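Local coordinates for processed glycerol phosphate lipoteichoic acid synthase 2 (Bacillus subtilis, PDB 2W8D), which belongs to the sulfatase family of the alkaline phosphatase clan and carries a magnesium ion in its alpha/beta domain, at residues E40-S44 with H259-S263; E9-M14 with M391-I395; Y25-E30 with H319-D324; Y124-H130 with P188-I194; F59-L63 with I235-F239. One frame throughout, in Å; residues are numbered along the deposited sequence.

Contact 1. Residues E40-S44 with H259-S263; sequences ESLQS and HYGIS. With MG (magnesium ion), chain C.
Build two loops whose end-to-end directions, taken from CA 40 to 43 and from CA 259 to 262, lie 70° apart, with the CA atoms of Ser-41 and Gly-261 at 4.2 Å. Gln-43 buries the most area, followed by His-259 and Ser-41. Give Ser-41 left-handed backbone angles (57/20) and an m rotamer, so that its OG donates to Glu-40 OE2 at 2.7 Å; its CA approaches His-259 O at 3.5 Å in a CA-H...O contact. His-259 takes chi1 near 48° (p). That directs its ring between the loops: ND1 donates to Tyr-260 O at 2.8 Å, and NE2 binds magnesium at 2.2 Å. Glu-40, t then p, chelates the same ion through OE1 (2.2 Å) and OE2 (2.1 Å). This is the metal site at the carboxyl ends of the parallel strands 33-39 and 251-257, a placement characteristic of the alkaline phosphatase clan; Asp-258 and phosphothreonine Thr-84 complete it. Glu-40 OE2 and His-259 NE2, 3.3 Å apart, are fellow ligands of the ion. Farther on, Gln-43 (m, then t) extends its side chain to the backbone of Gly-261 and Ile-262. Gly-261 has to be bare here, because an ideal CB would fall 2.6 Å from Ser-41 O.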
# COMPACT_ATOMS: atom_id res chain seq x y z
N GLU A 40 -8.83 -2.63 1.06
CA GLU A 40 -8.86 -3.22 2.39
C GLU A 40 -8.76 -4.76 2.39
O GLU A 40 -9.60 -5.45 1.75
CB GLU A 40 -10.16 -2.81 3.09
CG GLU A 40 -10.29 -3.19 4.56
CD GLU A 40 -9.05 -2.89 5.39
OE1 GLU A 40 -8.66 -1.69 5.54
OE2 GLU A 40 -8.45 -3.87 5.90
N SER A 41 -7.76 -5.27 3.13
CA SER A 41 -7.64 -6.70 3.45
C SER A 41 -7.60 -7.61 2.22
O SER A 41 -7.89 -8.80 2.33
CB SER A 41 -8.81 -7.15 4.34
OG SER A 41 -8.77 -6.55 5.63
N LEU A 42 -7.25 -7.05 1.06
CA LEU A 42 -7.23 -7.79 -0.20
C LEU A 42 -5.88 -8.45 -0.51
O LEU A 42 -4.85 -7.77 -0.64
CB LEU A 42 -7.65 -6.86 -1.34
CG LEU A 42 -7.95 -7.65 -2.62
CD1 LEU A 42 -9.22 -8.50 -2.46
CD2 LEU A 42 -8.04 -6.73 -3.84
N GLN A 43 -5.87 -9.77 -0.61
CA GLN A 43 -4.62 -10.55 -0.85
C GLN A 43 -4.55 -10.97 -2.32
O GLN A 43 -5.58 -11.15 -2.96
CB GLN A 43 -4.56 -11.79 0.07
CG GLN A 43 -4.47 -11.43 1.57
CD GLN A 43 -4.67 -12.61 2.52
OE1 GLN A 43 -3.88 -13.58 2.52
NE2 GLN A 43 -5.69 -12.51 3.36
N SER A 44 -3.34 -11.17 -2.82
CA SER A 44 -3.11 -11.51 -4.21
C SER A 44 -3.72 -12.85 -4.62
O SER A 44 -4.01 -13.02 -5.79
CB SER A 44 -1.60 -11.51 -4.52
OG SER A 44 -1.04 -10.19 -4.50
N HIS A 259 -2.96 -5.22 3.64
CA HIS A 259 -2.32 -6.28 4.43
C HIS A 259 -3.20 -7.49 4.30
O HIS A 259 -4.22 -7.40 3.62
CB HIS A 259 -2.26 -5.86 5.91
CG HIS A 259 -3.57 -5.33 6.39
ND1 HIS A 259 -4.64 -6.16 6.72
CD2 HIS A 259 -4.03 -4.06 6.50
CE1 HIS A 259 -5.67 -5.41 7.07
NE2 HIS A 259 -5.33 -4.14 6.93
N TYR A 260 -2.87 -8.60 4.98
CA TYR A 260 -3.71 -9.80 4.81
C TYR A 260 -5.06 -9.59 5.43
O TYR A 260 -5.17 -8.88 6.40
CB TYR A 260 -3.07 -11.07 5.40
CG TYR A 260 -2.89 -10.98 6.89
CD1 TYR A 260 -3.87 -11.44 7.74
CD2 TYR A 260 -1.75 -10.37 7.46
CE1 TYR A 260 -3.72 -11.37 9.14
CE2 TYR A 260 -1.59 -10.27 8.87
CZ TYR A 260 -2.60 -10.79 9.69
OH TYR A 260 -2.54 -10.74 11.03
N GLY A 261 -6.08 -10.25 4.90
CA GLY A 261 -7.37 -10.28 5.56
C GLY A 261 -7.59 -11.57 6.33
O GLY A 261 -8.31 -11.59 7.34
N ILE A 262 -6.98 -12.66 5.86
CA ILE A 262 -7.18 -13.98 6.45
C ILE A 262 -5.93 -14.44 7.23
O ILE A 262 -4.92 -14.83 6.61
CB ILE A 262 -7.51 -15.03 5.36
CG1 ILE A 262 -8.60 -14.54 4.39
CG2 ILE A 262 -7.90 -16.36 6.03
CD1 ILE A 262 -9.93 -14.24 5.09
N SER A 263 -6.01 -14.44 8.56
CA SER A 263 -4.89 -14.91 9.39
C SER A 263 -4.75 -16.45 9.45
O SER A 263 -5.52 -17.20 8.82
CB SER A 263 -5.01 -14.33 10.79
OG SER A 263 -6.04 -14.96 11.50
MG MG C . -6.95 -2.63 6.63

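Contact 2. Residues E9-M14 with M391-I395; sequences EVENYM and MSDKI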
# COMPACT_ATOMS: atom_id res chain seq x y z
N GLU A 9 25.50 8.47 9.41
CA GLU A 9 25.61 7.04 9.11
C GLU A 9 24.44 6.55 8.25
O GLU A 9 24.63 5.77 7.30
CB GLU A 9 25.70 6.23 10.42
CG GLU A 9 26.23 4.80 10.25
CD GLU A 9 25.57 3.81 11.22
OE1 GLU A 9 25.32 4.17 12.40
OE2 GLU A 9 25.32 2.65 10.80
N VAL A 10 23.23 7.03 8.57
CA VAL A 10 22.05 6.66 7.81
C VAL A 10 22.08 7.27 6.40
O VAL A 10 21.70 6.61 5.42
CB VAL A 10 20.72 7.00 8.55
CG1 VAL A 10 19.52 6.90 7.61
CG2 VAL A 10 20.52 6.05 9.73
N GLU A 11 22.54 8.51 6.29
CA GLU A 11 22.62 9.17 4.99
C GLU A 11 23.63 8.48 4.06
O GLU A 11 23.37 8.33 2.86
CB GLU A 11 22.93 10.65 5.18
CG GLU A 11 23.23 11.42 3.91
CD GLU A 11 23.83 12.78 4.19
OE1 GLU A 11 24.42 12.98 5.27
OE2 GLU A 11 23.71 13.65 3.31
N ASN A 12 24.76 8.06 4.61
CA ASN A 12 25.81 7.39 3.83
C ASN A 12 25.39 6.03 3.28
O ASN A 12 25.82 5.62 2.21
CB ASN A 12 27.10 7.27 4.64
CG ASN A 12 27.77 8.61 4.84
OD1 ASN A 12 27.68 9.49 3.98
ND2 ASN A 12 28.43 8.78 5.98
N TYR A 13 24.54 5.34 4.03
CA TYR A 13 23.99 4.07 3.60
C TYR A 13 22.87 4.27 2.56
O TYR A 13 22.84 3.56 1.56
CB TYR A 13 23.58 3.25 4.83
CG TYR A 13 22.72 2.04 4.55
CD1 TYR A 13 23.26 0.74 4.55
CD2 TYR A 13 21.36 2.20 4.28
CE1 TYR A 13 22.44 -0.36 4.29
CE2 TYR A 13 20.56 1.13 4.02
CZ TYR A 13 21.09 -0.14 4.03
OH TYR A 13 20.21 -1.18 3.77
N MSE A 14 21.97 5.24 2.78
CA MSE A 14 20.90 5.50 1.80
C MSE A 14 21.47 5.85 0.42
O MSE A 14 20.96 5.38 -0.60
CB MSE A 14 19.93 6.60 2.25
CG MSE A 14 19.15 6.37 3.58
SE MSE A 14 18.18 4.66 3.87
CE MSE A 14 16.87 5.21 5.22
N MSE A 391 18.34 0.90 9.63
CA MSE A 391 18.49 2.28 9.17
C MSE A 391 17.18 3.03 9.30
O MSE A 391 17.14 4.14 9.82
CB MSE A 391 19.03 2.35 7.75
CG MSE A 391 20.46 1.80 7.60
SE MSE A 391 21.82 2.67 8.75
CE MSE A 391 22.05 1.29 10.11
N SER A 392 16.10 2.40 8.86
CA SER A 392 14.79 2.96 9.05
C SER A 392 14.48 3.21 10.54
O SER A 392 14.05 4.32 10.90
CB SER A 392 13.72 2.09 8.37
OG SER A 392 12.43 2.65 8.50
N ASP A 393 14.69 2.21 11.40
CA ASP A 393 14.46 2.35 12.86
C ASP A 393 15.26 3.48 13.49
O ASP A 393 14.74 4.19 14.35
CB ASP A 393 14.62 1.04 13.65
CG ASP A 393 13.47 0.03 13.37
OD1 ASP A 393 12.36 0.47 13.00
OD2 ASP A 393 13.68 -1.20 13.52
N LYS A 394 16.50 3.70 13.04
CA LYS A 394 17.25 4.86 13.57
C LYS A 394 16.55 6.17 13.27
O LYS A 394 16.51 7.06 14.12
CB LYS A 394 18.69 4.89 13.04
CG LYS A 394 19.59 3.95 13.80
CD LYS A 394 20.89 3.64 13.05
CE LYS A 394 21.88 3.05 14.01
NZ LYS A 394 22.31 1.71 13.54
N ILE A 395 15.99 6.27 12.06
CA ILE A 395 15.31 7.49 11.65
C ILE A 395 14.07 7.74 12.52
O ILE A 395 13.88 8.85 13.04
CB ILE A 395 14.96 7.47 10.14
CG1 ILE A 395 16.23 7.75 9.31
CG2 ILE A 395 13.89 8.50 9.79
CD1 ILE A 395 16.08 7.33 7.80
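Met-391, a selenomethionine, is the main contributor from the second helix. It is a knob in a hole formed by Glu-9, Val-10, Tyr-13 and Met-14. Its CG lies 3.7 Å from the centroid of the Tyr-13 ring and 22° off the normal, a CH-pi contact over the face, while SE, 4.8 Å from that centroid, adds an oblique Met-aromatic contact and touches Val-10 CG2 at 3.8 Å. One turn on, Lys-394 lays CB 4.0 Å from Val-10 CG2; its NZ, salt-bridged to Glu-390, stays 4.1 Å from Glu-9 OE1, beyond salt-bridge range. Ile-395 ends the segment, CD1 meeting Val-10 CG1 at 3.5 Å and CE of selenomethionine Met-14 at 3.4 Å. The axes of segments 9-14 and 391-395, parts of helices 6-17 and 380-397, pass 10.2 Å apart at a signed angle of -141°, an oblique, broadly antiparallel crossing. With CH-pi, Met-aromatic and apolar contacts, no hydrogen bonds between the segments and one loose charge pair, nonpolar packing centred on the Met-391 knob holds the contact.

Contact 3. Residues Y25-E30 with H319-D324; sequences YFGKAE and HLLGVD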
# COMPACT_ATOMS: atom_id res chain seq x y z
N TYR A 25 11.13 4.94 -18.07
CA TYR A 25 9.97 5.32 -17.25
C TYR A 25 10.09 6.67 -16.51
O TYR A 25 9.08 7.25 -16.17
CB TYR A 25 9.61 4.20 -16.26
CG TYR A 25 9.30 2.88 -16.93
CD1 TYR A 25 8.17 2.73 -17.73
CD2 TYR A 25 10.15 1.79 -16.78
CE1 TYR A 25 7.89 1.52 -18.35
CE2 TYR A 25 9.89 0.57 -17.40
CZ TYR A 25 8.75 0.45 -18.18
OH TYR A 25 8.49 -0.75 -18.81
N PHE A 26 11.31 7.15 -16.29
CA PHE A 26 11.51 8.30 -15.43
C PHE A 26 10.97 9.58 -16.03
O PHE A 26 11.43 10.02 -17.08
CB PHE A 26 13.00 8.46 -15.11
CG PHE A 26 13.30 9.66 -14.28
CD1 PHE A 26 12.95 9.69 -12.92
CD2 PHE A 26 13.92 10.77 -14.84
CE1 PHE A 26 13.21 10.81 -12.13
CE2 PHE A 26 14.19 11.91 -14.06
CZ PHE A 26 13.83 11.94 -12.71
N GLY A 27 9.99 10.18 -15.37
CA GLY A 27 9.47 11.47 -15.82
C GLY A 27 8.36 11.32 -16.84
O GLY A 27 7.76 12.31 -17.24
N LYS A 28 8.05 10.08 -17.22
CA LYS A 28 7.07 9.80 -18.27
C LYS A 28 5.63 10.11 -17.87
O LYS A 28 4.72 10.09 -18.70
CB LYS A 28 7.20 8.34 -18.77
CG LYS A 28 8.50 8.02 -19.50
CD LYS A 28 8.67 8.87 -20.76
CE LYS A 28 9.80 8.35 -21.66
NZ LYS A 28 10.05 9.22 -22.84
N ALA A 29 5.42 10.37 -16.59
CA ALA A 29 4.10 10.73 -16.09
C ALA A 29 4.17 12.07 -15.37
O ALA A 29 3.31 12.43 -14.55
CB ALA A 29 3.57 9.65 -15.18
N GLU A 30 5.22 12.82 -15.68
CA GLU A 30 5.37 14.16 -15.16
C GLU A 30 4.14 15.02 -15.40
O GLU A 30 3.63 15.10 -16.52
CB GLU A 30 6.56 14.81 -15.81
CG GLU A 30 7.01 16.07 -15.11
CD GLU A 30 8.20 16.67 -15.78
OE1 GLU A 30 8.68 16.09 -16.78
OE2 GLU A 30 8.65 17.73 -15.30
N HIS A 319 9.51 8.67 -9.15
CA HIS A 319 10.29 8.49 -10.37
C HIS A 319 9.44 8.65 -11.61
O HIS A 319 9.83 9.37 -12.52
CB HIS A 319 11.09 7.18 -10.37
CG HIS A 319 12.25 7.21 -9.41
ND1 HIS A 319 13.04 6.12 -9.14
CD2 HIS A 319 12.72 8.22 -8.62
CE1 HIS A 319 13.95 6.44 -8.25
NE2 HIS A 319 13.78 7.71 -7.92
N LEU A 320 8.26 8.01 -11.63
CA LEU A 320 7.32 8.17 -12.74
C LEU A 320 6.98 9.66 -12.97
O LEU A 320 6.83 10.09 -14.11
CB LEU A 320 6.05 7.35 -12.52
CG LEU A 320 6.07 5.85 -12.88
CD1 LEU A 320 4.89 5.12 -12.25
CD2 LEU A 320 6.08 5.62 -14.38
N LEU A 321 6.92 10.43 -11.88
CA LEU A 321 6.58 11.86 -11.97
C LEU A 321 7.79 12.74 -12.28
O LEU A 321 7.68 13.96 -12.36
CB LEU A 321 5.94 12.33 -10.67
CG LEU A 321 4.58 11.78 -10.25
CD1 LEU A 321 4.32 12.19 -8.81
CD2 LEU A 321 3.50 12.34 -11.15
N GLY A 322 8.94 12.12 -12.46
CA GLY A 322 10.13 12.88 -12.81
C GLY A 322 10.81 13.51 -11.61
O GLY A 322 11.61 14.41 -11.76
N VAL A 323 10.53 13.03 -10.39
CA VAL A 323 11.26 13.58 -9.25
C VAL A 323 12.33 12.68 -8.67
O VAL A 323 12.10 11.54 -8.32
CB VAL A 323 10.39 14.40 -8.22
CG1 VAL A 323 8.91 14.25 -8.47
CG2 VAL A 323 10.79 14.15 -6.77
N ASP A 324 13.53 13.24 -8.62
CA ASP A 324 14.73 12.56 -8.15
C ASP A 324 14.74 12.36 -6.63
O ASP A 324 14.68 13.32 -5.87
CB ASP A 324 15.97 13.39 -8.58
CG ASP A 324 17.28 12.75 -8.15
OD1 ASP A 324 17.29 11.52 -7.83
OD2 ASP A 324 18.30 13.48 -8.14
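Two backbone hydrogen bonds fasten the loop 25-30 to the end of helix 313-320: Gly-27 N donates to His-319 O at 3.0 Å and Ala-29 N to Leu-320 O at 2.9 Å. The loop can present these amides because it folds as consecutive turns, type II from Tyr-25 to Lys-28 and type I from Gly-27 to Glu-30. On the other side the helix closes in a Schellman motif, with Gly-322 at positive phi (82°). The two glycines meet CA to CA at 3.4 Å; at the backbone angles of each, a CB would be jammed against the preceding carbonyl O, which calls for glycine. Around this centre, Phe-26 spreads its ring over Gly-322, whose CA is 4.1 Å from the centroid, a CH-pi contact. Farther out, Tyr-25 CB meets Leu-320 CD2 at 4.2 Å, and Ala-29 O lies 3.4 Å from Leu-321 CD2. Beyond the segments, Ala-29 and Leu-321 both rest on Ile-252 of strand 251-257. A helix's last carbonyls lack a further turn of amide donors; here Ala-29 N serves Leu-320 O, and Gly-27 N joins Gly-322 N at His-319 O, extending the C-terminal capping.

Contact 4. Residues Y124-H130 with P188-I194; sequences YTSATFH and PFYTKFI
Set strands 125-130 and 189-194 side by side in parallel, axes 4.6 Å apart and 12° off alignment, in unbroken register from Thr-125 opposite Phe-189 to Phe-129 opposite Phe-193. The bonds alternate as parallel pairing requires: Thr-125 N to Pro-188 O (3.1 Å), Tyr-190 N to Thr-125 O (2.8 Å), Ala-127 N to Tyr-190 O (3.0 Å), Lys-192 N to Ala-127 O (3.0 Å), Phe-129 N to Lys-192 O (2.6 Å) and Ile-194 N to Phe-129 O (3.1 Å). Phe-129 and Phe-193 both adopt chi1 m with chi2 near -100°, which makes their rings an offset stack, centroids 4.4 Å apart and planes at 4°. Thr-191, at p, puts CG2 3.9 Å from Phe-129 CE2. On the other face, Lys-192 starts at m and curls through p at chi3 and chi4; its CE passes 3.2 Å from Thr-128 OG1, and NZ forms salt bridges with Glu-88 and Glu-92. His-130 is t, so ND1 donates to Ile-194 O at 2.9 Å. At the start, Tyr-124 (m) offers its ring face to CB of the cis proline Pro-188, 3.7 Å from the centroid. Helix 171-183 packs on the Phe-129 and Phe-193 face and helix 139-145 on the Thr-128 and Lys-192 face, the three-layer alpha/beta/alpha sandwich of the alkaline phosphatase clan.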
# COMPACT_ATOMS: atom_id res chain seq x y z
N TYR A 124 1.27 20.48 -5.93
CA TYR A 124 0.23 19.47 -5.70
C TYR A 124 -0.61 19.82 -4.48
O TYR A 124 -0.09 20.13 -3.40
CB TYR A 124 0.82 18.03 -5.56
CG TYR A 124 1.22 17.38 -6.90
CD1 TYR A 124 0.53 16.27 -7.40
CD2 TYR A 124 2.29 17.87 -7.65
CE1 TYR A 124 0.91 15.69 -8.62
CE2 TYR A 124 2.67 17.30 -8.86
CZ TYR A 124 1.97 16.23 -9.35
OH TYR A 124 2.38 15.67 -10.54
N THR A 125 -1.92 19.77 -4.64
CA THR A 125 -2.79 19.82 -3.49
C THR A 125 -2.99 18.36 -3.06
O THR A 125 -3.15 17.49 -3.89
CB THR A 125 -4.11 20.53 -3.82
OG1 THR A 125 -3.85 21.89 -4.23
CG2 THR A 125 -4.99 20.55 -2.60
N SER A 126 -2.93 18.07 -1.77
CA SER A 126 -3.12 16.71 -1.30
C SER A 126 -4.37 16.59 -0.42
O SER A 126 -4.68 17.50 0.36
CB SER A 126 -1.86 16.15 -0.59
OG SER A 126 -1.34 17.04 0.40
N ALA A 127 -5.09 15.47 -0.59
CA ALA A 127 -6.30 15.18 0.21
C ALA A 127 -6.48 13.67 0.45
O ALA A 127 -6.20 12.87 -0.44
CB ALA A 127 -7.55 15.74 -0.49
N THR A 128 -6.96 13.29 1.64
CA THR A 128 -7.38 11.91 1.88
C THR A 128 -8.89 11.84 1.88
O THR A 128 -9.54 12.77 2.36
CB THR A 128 -6.87 11.43 3.23
OG1 THR A 128 -5.43 11.46 3.22
CG2 THR A 128 -7.38 10.02 3.54
N PHE A 129 -9.45 10.73 1.35
CA PHE A 129 -10.88 10.45 1.43
C PHE A 129 -11.09 9.21 2.25
O PHE A 129 -10.39 8.22 2.07
CB PHE A 129 -11.46 10.25 0.04
CG PHE A 129 -11.33 11.45 -0.84
CD1 PHE A 129 -12.41 12.32 -1.02
CD2 PHE A 129 -10.11 11.76 -1.45
CE1 PHE A 129 -12.28 13.44 -1.81
CE2 PHE A 129 -9.98 12.90 -2.25
CZ PHE A 129 -11.06 13.74 -2.42
N HIS A 130 -12.05 9.22 3.15
CA HIS A 130 -12.29 8.05 3.97
C HIS A 130 -13.63 8.21 4.67
O HIS A 130 -13.96 9.28 5.17
CB HIS A 130 -11.19 7.94 5.00
CG HIS A 130 -11.26 6.72 5.84
ND1 HIS A 130 -11.24 5.44 5.32
CD2 HIS A 130 -11.34 6.57 7.18
CE1 HIS A 130 -11.32 4.57 6.30
NE2 HIS A 130 -11.37 5.23 7.44
N PRO A 188 -2.41 20.19 -10.18
CA PRO A 188 -2.39 18.75 -9.94
C PRO A 188 -2.70 18.39 -8.50
O PRO A 188 -2.41 19.16 -7.59
CB PRO A 188 -0.95 18.36 -10.25
CG PRO A 188 -0.15 19.59 -9.99
CD PRO A 188 -1.06 20.79 -10.09
N PHE A 189 -3.28 17.21 -8.28
CA PHE A 189 -3.59 16.78 -6.93
C PHE A 189 -3.05 15.40 -6.62
O PHE A 189 -2.91 14.56 -7.52
CB PHE A 189 -5.10 16.84 -6.66
CG PHE A 189 -5.92 15.97 -7.56
CD1 PHE A 189 -5.85 14.58 -7.47
CD2 PHE A 189 -6.77 16.52 -8.48
CE1 PHE A 189 -6.63 13.77 -8.34
CE2 PHE A 189 -7.54 15.73 -9.32
CZ PHE A 189 -7.47 14.37 -9.25
N TYR A 190 -2.77 15.16 -5.34
CA TYR A 190 -2.30 13.88 -4.85
C TYR A 190 -3.29 13.42 -3.77
O TYR A 190 -3.44 14.11 -2.76
CB TYR A 190 -0.91 14.08 -4.25
CG TYR A 190 -0.32 12.89 -3.49
CD1 TYR A 190 -0.74 12.57 -2.19
CD2 TYR A 190 0.71 12.16 -4.06
CE1 TYR A 190 -0.14 11.50 -1.51
CE2 TYR A 190 1.31 11.13 -3.40
CZ TYR A 190 0.88 10.79 -2.15
OH TYR A 190 1.53 9.75 -1.58
N THR A 191 -3.93 12.28 -3.97
CA THR A 191 -5.11 11.89 -3.18
C THR A 191 -5.08 10.44 -2.77
O THR A 191 -4.50 9.61 -3.48
CB THR A 191 -6.43 12.11 -3.95
OG1 THR A 191 -6.34 11.49 -5.24
CG2 THR A 191 -6.68 13.56 -4.13
N LYS A 192 -5.70 10.16 -1.62
CA LYS A 192 -5.75 8.82 -1.05
C LYS A 192 -7.18 8.43 -0.77
O LYS A 192 -7.88 9.16 -0.04
CB LYS A 192 -4.96 8.73 0.27
CG LYS A 192 -3.43 8.87 0.16
CD LYS A 192 -2.85 9.69 1.35
CE LYS A 192 -3.27 9.12 2.69
NZ LYS A 192 -2.91 7.66 2.76
N PHE A 193 -7.61 7.29 -1.32
CA PHE A 193 -8.91 6.73 -1.01
C PHE A 193 -8.79 5.47 -0.15
O PHE A 193 -8.25 4.44 -0.59
CB PHE A 193 -9.65 6.42 -2.31
CG PHE A 193 -10.13 7.65 -3.05
CD1 PHE A 193 -11.44 8.04 -2.97
CD2 PHE A 193 -9.24 8.41 -3.81
CE1 PHE A 193 -11.88 9.19 -3.65
CE2 PHE A 193 -9.66 9.51 -4.49
CZ PHE A 193 -10.99 9.92 -4.42
N ILE A 194 -9.26 5.55 1.09
CA ILE A 194 -9.14 4.41 2.00
C ILE A 194 -10.48 3.69 2.10
O ILE A 194 -11.42 4.19 2.73
CB ILE A 194 -8.65 4.82 3.42
CG1 ILE A 194 -7.52 5.88 3.36
CG2 ILE A 194 -8.28 3.53 4.28
CD1 ILE A 194 -6.21 5.43 2.71

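Contact 5. Residues F59-L63 with I235-F239; sequences FLNKL and IEQFF
Place two helical segments with axes 10.9 Å apart at their closest and N-to-C directions 63° apart; the nearest CA atoms, those of Phe-59 and Glu-236, are 6.0 Å apart. Aromatic geometry comes first. Phe-59, chi1 t and CA-to-CB bond toward the other helix, turns its ring edge to the face of Phe-239 (chi1 near -90°): this is an offset edge-to-face pair, centroids 5.1 Å apart and planes at 78°, with Phe-59 CZ 3.6 Å from Phe-239 CD2. A CH-pi contact uses the face of the Phe-59 ring, over which Glu-236 CA lies 3.8 Å from the centroid and only 9° off the normal. Both helices pack against the central sheet of the alpha/beta domain, since Leu-60, Leu-63, Ile-235 and Phe-239 all touch Met-255 of strand 251-257. Aliphatic contacts fill in the sides: Ile-235 CG2 meets Phe-59 CD2 at 3.9 Å and Leu-60 CD2 at 4.1 Å, and Leu-63 (m, t) brings CD1 to 4.1 Å from Phe-239 CZ. Polar bonding between helices 58-65 and 219-244 comes from one turn earlier in the latter, where Asp-232 accepts from the backbone N atoms of Phe-59 and Leu-60.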
# COMPACT_ATOMS: atom_id res chain seq x y z
N PHE A 59 -13.06 -7.08 -12.35
CA PHE A 59 -12.42 -5.83 -12.81
C PHE A 59 -10.91 -5.83 -12.60
O PHE A 59 -10.15 -5.46 -13.50
CB PHE A 59 -13.04 -4.58 -12.18
CG PHE A 59 -12.67 -3.32 -12.90
CD1 PHE A 59 -13.19 -3.06 -14.18
CD2 PHE A 59 -11.77 -2.42 -12.32
CE1 PHE A 59 -12.88 -1.87 -14.88
CE2 PHE A 59 -11.42 -1.24 -12.99
CZ PHE A 59 -11.99 -0.94 -14.29
N LEU A 60 -10.50 -6.25 -11.41
CA LEU A 60 -9.09 -6.25 -11.03
C LEU A 60 -8.35 -7.23 -11.92
O LEU A 60 -7.25 -6.93 -12.38
CB LEU A 60 -8.92 -6.55 -9.53
CG LEU A 60 -9.48 -5.42 -8.62
CD1 LEU A 60 -9.34 -5.71 -7.10
CD2 LEU A 60 -8.92 -4.02 -8.91
N ASN A 61 -8.97 -8.38 -12.18
CA ASN A 61 -8.46 -9.34 -13.17
C ASN A 61 -8.20 -8.75 -14.55
O ASN A 61 -7.16 -9.01 -15.15
CB ASN A 61 -9.38 -10.57 -13.32
CG ASN A 61 -9.56 -11.30 -12.03
OD1 ASN A 61 -8.85 -11.04 -11.04
ND2 ASN A 61 -10.53 -12.21 -12.00
N LYS A 62 -9.12 -7.94 -15.05
CA LYS A 62 -8.93 -7.33 -16.37
C LYS A 62 -7.68 -6.43 -16.33
O LYS A 62 -6.84 -6.48 -17.21
CB LYS A 62 -10.17 -6.57 -16.83
CG LYS A 62 -10.18 -6.31 -18.32
CD LYS A 62 -11.33 -5.40 -18.77
CE LYS A 62 -11.16 -3.96 -18.28
NZ LYS A 62 -12.00 -3.03 -19.09
N LEU A 63 -7.55 -5.64 -15.29
CA LEU A 63 -6.36 -4.79 -15.13
C LEU A 63 -5.08 -5.61 -15.07
O LEU A 63 -4.06 -5.23 -15.63
CB LEU A 63 -6.47 -3.96 -13.85
CG LEU A 63 -7.68 -3.05 -13.74
CD1 LEU A 63 -7.62 -2.29 -12.45
CD2 LEU A 63 -7.73 -2.07 -14.94
N ILE A 235 -14.49 -0.55 -7.36
CA ILE A 235 -13.33 -0.02 -8.09
C ILE A 235 -13.74 0.23 -9.54
O ILE A 235 -13.41 1.28 -10.11
CB ILE A 235 -12.10 -0.97 -8.04
CG1 ILE A 235 -11.62 -1.17 -6.60
CG2 ILE A 235 -10.98 -0.47 -8.99
CD1 ILE A 235 -11.60 0.13 -5.78
N GLU A 236 -14.45 -0.74 -10.11
CA GLU A 236 -15.06 -0.59 -11.45
C GLU A 236 -15.87 0.70 -11.58
O GLU A 236 -15.63 1.50 -12.49
CB GLU A 236 -15.94 -1.81 -11.82
CG GLU A 236 -16.76 -1.62 -13.12
CD GLU A 236 -17.62 -2.83 -13.51
OE1 GLU A 236 -17.99 -3.65 -12.65
OE2 GLU A 236 -17.96 -2.94 -14.71
N GLN A 237 -16.80 0.93 -10.65
CA GLN A 237 -17.59 2.18 -10.68
C GLN A 237 -16.67 3.40 -10.59
O GLN A 237 -16.74 4.29 -11.42
CB GLN A 237 -18.68 2.18 -9.60
CG GLN A 237 -19.30 3.54 -9.28
CD GLN A 237 -19.54 3.74 -7.79
OE1 GLN A 237 -20.15 2.90 -7.14
NE2 GLN A 237 -19.03 4.87 -7.23
N PHE A 238 -15.78 3.43 -9.61
CA PHE A 238 -14.79 4.51 -9.49
C PHE A 238 -14.04 4.81 -10.80
O PHE A 238 -13.93 5.97 -11.22
CB PHE A 238 -13.80 4.18 -8.37
CG PHE A 238 -12.87 5.29 -8.00
CD1 PHE A 238 -13.34 6.61 -7.77
CD2 PHE A 238 -11.52 5.02 -7.79
CE1 PHE A 238 -12.45 7.64 -7.37
CE2 PHE A 238 -10.61 6.05 -7.36
CZ PHE A 238 -11.09 7.37 -7.16
N PHE A 239 -13.53 3.76 -11.44
CA PHE A 239 -12.89 3.88 -12.76
C PHE A 239 -13.83 4.42 -13.83
O PHE A 239 -13.44 5.31 -14.58
CB PHE A 239 -12.32 2.53 -13.22
CG PHE A 239 -10.89 2.29 -12.80
CD1 PHE A 239 -10.50 2.41 -11.49
CD2 PHE A 239 -9.95 1.92 -13.74
CE1 PHE A 239 -9.19 2.16 -11.12
CE2 PHE A 239 -8.63 1.68 -13.36
CZ PHE A 239 -8.26 1.77 -12.09

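How the contacts relate
From the N terminus the first segments come in the order contact 2, contact 3, contact 1, contact 5, contact 4, and their partners return in the reverse order, so the five loops are fully nested and none cross. Contact 2 closes the outermost, joining helix 6-17 to helix 380-397 near the other end. Contact 3 ties the approach to strand 33-39 to the end of helix 313-320, and contact 1 joins the loops after strands 33-39 and 251-257. Inside it, contact 5 pairs two helices; innermost, contact 4 pairs two strands. Three touches link neighbours: Leu-42 with Leu-60, Leu-321 with Tyr-124, and Phe-193 with Phe-238. Contact 2 touches none of the others.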